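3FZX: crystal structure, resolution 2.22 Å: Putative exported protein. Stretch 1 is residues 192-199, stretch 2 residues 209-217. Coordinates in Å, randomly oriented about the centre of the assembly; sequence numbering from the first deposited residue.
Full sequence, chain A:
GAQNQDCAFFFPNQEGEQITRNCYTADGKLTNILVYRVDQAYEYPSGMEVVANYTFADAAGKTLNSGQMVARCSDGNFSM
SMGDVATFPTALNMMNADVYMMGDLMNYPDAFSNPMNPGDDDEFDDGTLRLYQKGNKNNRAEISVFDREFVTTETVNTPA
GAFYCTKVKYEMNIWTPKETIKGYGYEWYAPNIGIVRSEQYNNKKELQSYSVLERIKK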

ATOM      1  N   ASN A 192      13.275   8.323 -13.386  1.00 31.48           N
ATOM      2  CA  ASN A 192      12.899   7.410 -14.441  1.00 32.59           C
ATOM      3  C   ASN A 192      13.516   5.994 -14.326  1.00 35.13           C
ATOM      4  O   ASN A 192      13.383   5.197 -15.233  1.00 34.83           O
ATOM      5  CB  ASN A 192      13.160   8.025 -15.834  1.00 32.00           C
ATOM      6  CG  ASN A 192      12.597   9.438 -15.974  1.00 33.41           C
ATOM      7  OD1 ASN A 192      11.444   9.700 -15.650  1.00 35.39           O
ATOM      8  ND2 ASN A 192      13.413  10.349 -16.447  1.00 36.83           N
ATOM      9  N   ILE A 193      14.150   5.679 -13.209  1.00 36.49           N
ATOM     10  CA  ILE A 193      14.779   4.357 -13.013  1.00 37.09           C
ATOM     11  C   ILE A 193      14.370   3.749 -11.692  1.00 35.37           C
ATOM     12  O   ILE A 193      13.942   2.612 -11.644  1.00 38.75           O
ATOM     13  CB  ILE A 193      16.321   4.456 -13.035  1.00 39.52           C
ATOM     14  CG1 ILE A 193      16.819   5.083 -14.337  1.00 36.60           C
ATOM     15  CG2 ILE A 193      16.967   3.079 -12.899  1.00 38.88           C
ATOM     16  CD1 ILE A 193      18.301   5.526 -14.228  1.00 41.47           C
ATOM     17  N   GLY A 194      14.441   4.528 -10.620  1.00 35.98           N
ATOM     18  CA  GLY A 194      14.234   4.016  -9.268  1.00 34.26           C
ATOM     19  C   GLY A 194      15.589   3.721  -8.670  1.00 34.87           C
ATOM     20  O   GLY A 194      16.545   4.498  -8.854  1.00 36.95           O
ATOM     21  N   ILE A 195      15.701   2.572  -8.016  1.00 34.81           N
ATOM     22  CA  ILE A 195      16.931   2.172  -7.331  1.00 36.10           C
ATOM     23  C   ILE A 195      18.012   1.772  -8.340  1.00 34.94           C
ATOM     24  O   ILE A 195      17.842   0.836  -9.143  1.00 35.00           O
ATOM     25  CB  ILE A 195      16.698   0.958  -6.350  1.00 37.56           C
ATOM     26  CG1 ILE A 195      15.533   1.220  -5.366  1.00 45.02           C
ATOM     27  CG2 ILE A 195      18.005   0.583  -5.633  1.00 34.81           C
ATOM     28  CD1 ILE A 195      15.561   2.554  -4.679  1.00 46.19           C
ATOM     29  N   VAL A 196      19.121   2.486  -8.281  1.00 34.74           N
ATOM     30  CA  VAL A 196      20.277   2.236  -9.139  1.00 35.08           C
ATOM     31  C   VAL A 196      21.263   1.306  -8.430  1.00 34.79           C
ATOM     32  O   VAL A 196      21.916   0.480  -9.067  1.00 34.36           O
ATOM     33  CB  VAL A 196      20.937   3.583  -9.522  1.00 34.22           C
ATOM     34  CG1 VAL A 196      22.271   3.407 -10.191  1.00 32.41           C
ATOM     35  CG2 VAL A 196      19.975   4.357 -10.444  1.00 35.18           C
ATOM     36  N   ARG A 197      21.373   1.460  -7.110  1.00 33.59           N
ATOM     37  CA  ARG A 197      22.294   0.674  -6.325  1.00 33.33           C
ATOM     38  C   ARG A 197      21.789   0.608  -4.901  1.00 33.79           C
ATOM     39  O   ARG A 197      21.135   1.546  -4.436  1.00 36.77           O
ATOM     40  CB  ARG A 197      23.674   1.323  -6.374  1.00 32.65           C
ATOM     41  CG  ARG A 197      24.746   0.590  -5.551  1.00 35.00           C
ATOM     42  CD  ARG A 197      26.093   1.347  -5.531  1.00 35.62           C
ATOM     43  NE  ARG A 197      27.055   0.591  -4.729  1.00 34.84           N
ATOM     44  CZ  ARG A 197      27.803  -0.429  -5.169  1.00 37.50           C
ATOM     45  NH1 ARG A 197      27.780  -0.834  -6.436  1.00 38.49           N
ATOM     46  NH2 ARG A 197      28.598  -1.066  -4.324  1.00 34.36           N
ATOM     47  N   SER A 198      22.056  -0.503  -4.226  1.00 30.13           N
ATOM     48  CA  SER A 198      21.793  -0.618  -2.800  1.00 33.63           C
ATOM     49  C   SER A 198      22.827  -1.522  -2.166  1.00 35.18           C
ATOM     50  O   SER A 198      23.431  -2.366  -2.847  1.00 35.76           O
ATOM     51  CB  SER A 198      20.405  -1.178  -2.516  1.00 34.46           C
ATOM     52  OG  SER A 198      20.384  -2.568  -2.766  1.00 41.99           O
ATOM     53  N   GLU A 199      23.022  -1.348  -0.861  1.00 34.92           N
ATOM     54  CA  GLU A 199      23.977  -2.137  -0.090  1.00 34.65           C
ATOM     55  C   GLU A 199      23.389  -2.409   1.275  1.00 37.16           C
ATOM     56  O   GLU A 199      22.798  -1.506   1.865  1.00 38.49           O
ATOM     57  CB  GLU A 199      25.278  -1.368   0.098  1.00 32.35           C
ATOM     58  CG  GLU A 199      26.059  -1.120  -1.172  1.00 37.38           C
ATOM     59  CD  GLU A 199      27.232  -0.175  -0.959  1.00 33.02           C
ATOM     60  OE1 GLU A 199      27.485   0.255   0.186  1.00 39.48           O
ATOM     61  OE2 GLU A 199      27.888   0.145  -1.948  1.00 37.75           O
ATOM     62  N   SER A 209      25.311  -7.804   1.496  1.00 36.48           N
ATOM     63  CA  SER A 209      24.827  -7.966   0.137  1.00 35.15           C
ATOM     64  C   SER A 209      24.724  -6.611  -0.524  1.00 34.19           C
ATOM     65  O   SER A 209      24.892  -5.552   0.124  1.00 33.44           O
ATOM     66  CB  SER A 209      23.442  -8.625   0.119  1.00 34.37           C
ATOM     67  OG  SER A 209      22.562  -7.971   1.024  1.00 35.44           O
ATOM     68  N   TYR A 210      24.495  -6.650  -1.826  1.00 30.26           N
ATOM     69  CA  TYR A 210      24.282  -5.439  -2.570  1.00 31.91           C
ATOM     70  C   TYR A 210      23.642  -5.756  -3.915  1.00 32.74           C
ATOM     71  O   TYR A 210      23.683  -6.916  -4.395  1.00 33.45           O
ATOM     72  CB  TYR A 210      25.582  -4.663  -2.726  1.00 30.87           C
ATOM     73  CG  TYR A 210      26.645  -5.334  -3.555  1.00 35.43           C
ATOM     74  CD1 TYR A 210      27.509  -6.259  -2.980  1.00 37.07           C
ATOM     75  CD2 TYR A 210      26.825  -5.005  -4.899  1.00 34.77           C
ATOM     76  CE1 TYR A 210      28.484  -6.853  -3.707  1.00 30.49           C
ATOM     77  CE2 TYR A 210      27.826  -5.615  -5.660  1.00 33.11           C
ATOM     78  CZ  TYR A 210      28.641  -6.533  -5.036  1.00 36.83           C
ATOM     79  OH  TYR A 210      29.609  -7.164  -5.713  1.00 32.46           O
ATOM     80  N   SER A 211      23.033  -4.733  -4.501  1.00 31.19           N
ATOM     81  CA  SER A 211      22.439  -4.845  -5.813  1.00 32.52           C
ATOM     82  C   SER A 211      22.830  -3.633  -6.654  1.00 33.80           C
ATOM     83  O   SER A 211      23.101  -2.556  -6.116  1.00 32.48           O
ATOM     84  CB  SER A 211      20.921  -4.995  -5.688  1.00 34.97           C
ATOM     85  OG  SER A 211      20.303  -3.764  -5.382  1.00 38.08           O
ATOM     86  N   VAL A 212      22.903  -3.834  -7.972  1.00 34.49           N
ATOM     87  CA  VAL A 212      23.320  -2.819  -8.928  1.00 34.11           C
ATOM     88  C   VAL A 212      22.462  -2.941 -10.192  1.00 35.70           C
ATOM     89  O   VAL A 212      22.218  -4.038 -10.704  1.00 35.09           O
ATOM     90  CB  VAL A 212      24.819  -2.993  -9.337  1.00 34.96           C
ATOM     91  CG1 VAL A 212      25.292  -1.821 -10.206  1.00 31.64           C
ATOM     92  CG2 VAL A 212      25.712  -3.137  -8.096  1.00 32.62           C
ATOM     93  N   LEU A 213      21.997  -1.803 -10.684  1.00 36.97           N
ATOM     94  CA  LEU A 213      21.293  -1.710 -11.958  1.00 35.48           C
ATOM     95  C   LEU A 213      22.156  -2.346 -13.038  1.00 34.97           C
ATOM     96  O   LEU A 213      23.333  -2.029 -13.171  1.00 34.52           O
ATOM     97  CB  LEU A 213      21.038  -0.237 -12.305  1.00 35.23           C
ATOM     98  CG  LEU A 213      20.286   0.057 -13.619  1.00 38.15           C
ATOM     99  CD1 LEU A 213      18.908  -0.525 -13.604  1.00 27.46           C
ATOM    100  CD2 LEU A 213      20.295   1.571 -13.863  1.00 33.90           C
ATOM    101  N   GLU A 214      21.558  -3.251 -13.798  1.00 32.70           N
ATOM    102  CA  GLU A 214      22.258  -4.022 -14.804  1.00 32.08           C
ATOM    103  C   GLU A 214      21.854  -3.642 -16.238  1.00 33.22           C
ATOM    104  O   GLU A 214      22.691  -3.639 -17.122  1.00 32.77           O
ATOM    105  CB  GLU A 214      21.986  -5.521 -14.541  1.00 31.67           C
ATOM    106  CG  GLU A 214      22.511  -6.510 -15.590  1.00 31.71           C
ATOM    107  CD  GLU A 214      24.014  -6.557 -15.684  1.00 35.16           C
ATOM    108  OE1 GLU A 214      24.676  -6.043 -14.768  1.00 36.36           O
ATOM    109  OE2 GLU A 214      24.541  -7.160 -16.646  1.00 39.50           O
ATOM    110  N   ARG A 215      20.581  -3.344 -16.478  1.00 34.90           N
ATOM    111  CA  ARG A 215      20.126  -3.078 -17.838  1.00 35.19           C
ATOM    112  C   ARG A 215      18.827  -2.254 -17.875  1.00 35.28           C
ATOM    113  O   ARG A 215      17.942  -2.457 -17.040  1.00 35.21           O
ATOM    114  CB  ARG A 215      19.896  -4.429 -18.548  1.00 35.58           C
ATOM    115  CG  ARG A 215      19.599  -4.340 -20.034  1.00 40.48           C
ATOM    116  CD  ARG A 215      19.148  -5.670 -20.627  1.00 39.44           C
ATOM    117  NE  ARG A 215      18.738  -5.496 -22.028  1.00 54.20           N
ATOM    118  CZ  ARG A 215      18.169  -6.426 -22.811  1.00 60.42           C
ATOM    119  NH1 ARG A 215      17.918  -7.655 -22.358  1.00 63.87           N
ATOM    120  NH2 ARG A 215      17.841  -6.120 -24.069  1.00 56.52           N
ATOM    121  N   ILE A 216      18.752  -1.333 -18.847  1.00 34.17           N
ATOM    122  CA  ILE A 216      17.564  -0.570 -19.181  1.00 34.09           C
ATOM    123  C   ILE A 216      17.242  -0.897 -20.643  1.00 34.68           C
ATOM    124  O   ILE A 216      18.092  -0.738 -21.497  1.00 36.93           O
ATOM    125  CB  ILE A 216      17.823   0.949 -19.042  1.00 34.47           C
ATOM    126  CG1 ILE A 216      18.098   1.327 -17.573  1.00 38.43           C
ATOM    127  CG2 ILE A 216      16.622   1.748 -19.540  1.00 35.51           C
ATOM    128  CD1 ILE A 216      18.710   2.714 -17.381  1.00 37.36           C
ATOM    129  N   LYS A 217      16.043  -1.392 -20.922  1.00 36.80           N
ATOM    130  CA  LYS A 217      15.587  -1.707 -22.284  1.00 38.75           C
ATOM    131  C   LYS A 217      14.299  -0.902 -22.481  1.00 42.36           C
ATOM    132  O   LYS A 217      13.270  -1.205 -21.852  1.00 42.88           O
ATOM    133  CB  LYS A 217      15.302  -3.207 -22.434  1.00 39.95           C
ATOM    134  CG  LYS A 217      14.895  -3.659 -23.851  1.00 43.70           C
ATOM    135  CD  LYS A 217      14.237  -5.037 -23.829  1.00 50.19           C
ATOM    136  CE  LYS A 217      13.901  -5.543 -25.236  1.00 55.96           C
ATOM    137  NZ  LYS A 217      13.098  -6.818 -25.223  1.00 58.92           N
TER

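Stretch 2 is one continuous strand, and residues 197-199 of stretch 1 run antiparallel to it at 178°. The contact buries 469 Å² in all.

Ser-209 meets stretch 1 through its backbone. Its O lies 3.5 Å from CA of Glu-199, a CA-H...O contact. Its side chain points sideways and does not reach stretch 1.

Tyr-210 pairs with Glu-199 at a non-hydrogen-bonded position, with the two CA atoms 4.1 Å apart. Their side chains share a face of the sheet with Arg-197 and Val-212. Tyr-210 CB sits 3.9 Å from Glu-199 CG and 3.1 Å from Ser-198 O. The end of the tyrosine side chain then leads away from stretch 1. Its ring still passes the Arg-197 guanidinium obliquely, with CD2 4.4 Å from NH2.

Ser-211 is the centre of the pairing. It faces Ser-198 in a hydrogen-bonded pair. Ser-211 N donates to Ser-198 O at 2.9 Å, and Ser-198 N donates to Ser-211 O at 3.0 Å. Both bonds are close to straight, at 161° and 165°. The two carbonyl oxygens, Ser-198 O and Ser-211 O, are 3.3 Å apart; both are acceptors and do not bond to each other. Ser-211 O also receives a CA-H...O contact from Arg-197 CA at 3.3 Å. On the face opposite Tyr-210, the two side chains add a further hydrogen bond, between Ser-198 OG and Ser-211 OG at 2.9 Å. Both serines have a p rotamer, and their hydroxyls meet.

Val-212 pairs with Arg-197, again without backbone hydrogen bonds between them. Its CG2 is 3.5 Å from Arg-197 NH1. The arginine is extended through chi3. Its NE and NH2 both donate to Glu-199 OE2, at 2.9 and 2.8 Å, and the NH2 contact is a salt bridge. The guanidinium bound to this acid also lies beside Val-212 and Tyr-210. Val-212 CA also makes a CA-H...O contact with Val-196 O at 3.6 Å.

Leu-213 N donates to Val-196 O at 2.8 Å and 164°. This bond lies at the corner where stretch 1 turns. Leu-213 has the largest area covered by the other stretch. Its CB is 4.4 Å from Val-196 CG1, and its CD2 is 3.8 Å from Ile-193 CG2.

Glu-214 points away, and Arg-215 is out of reach. Ile-216 returns toward stretch 1 and packs its CD1 4.2 Å from Ile-193 CD1. Ile-193 therefore touches both Leu-213 and Ile-216. Lys-217 makes no contact.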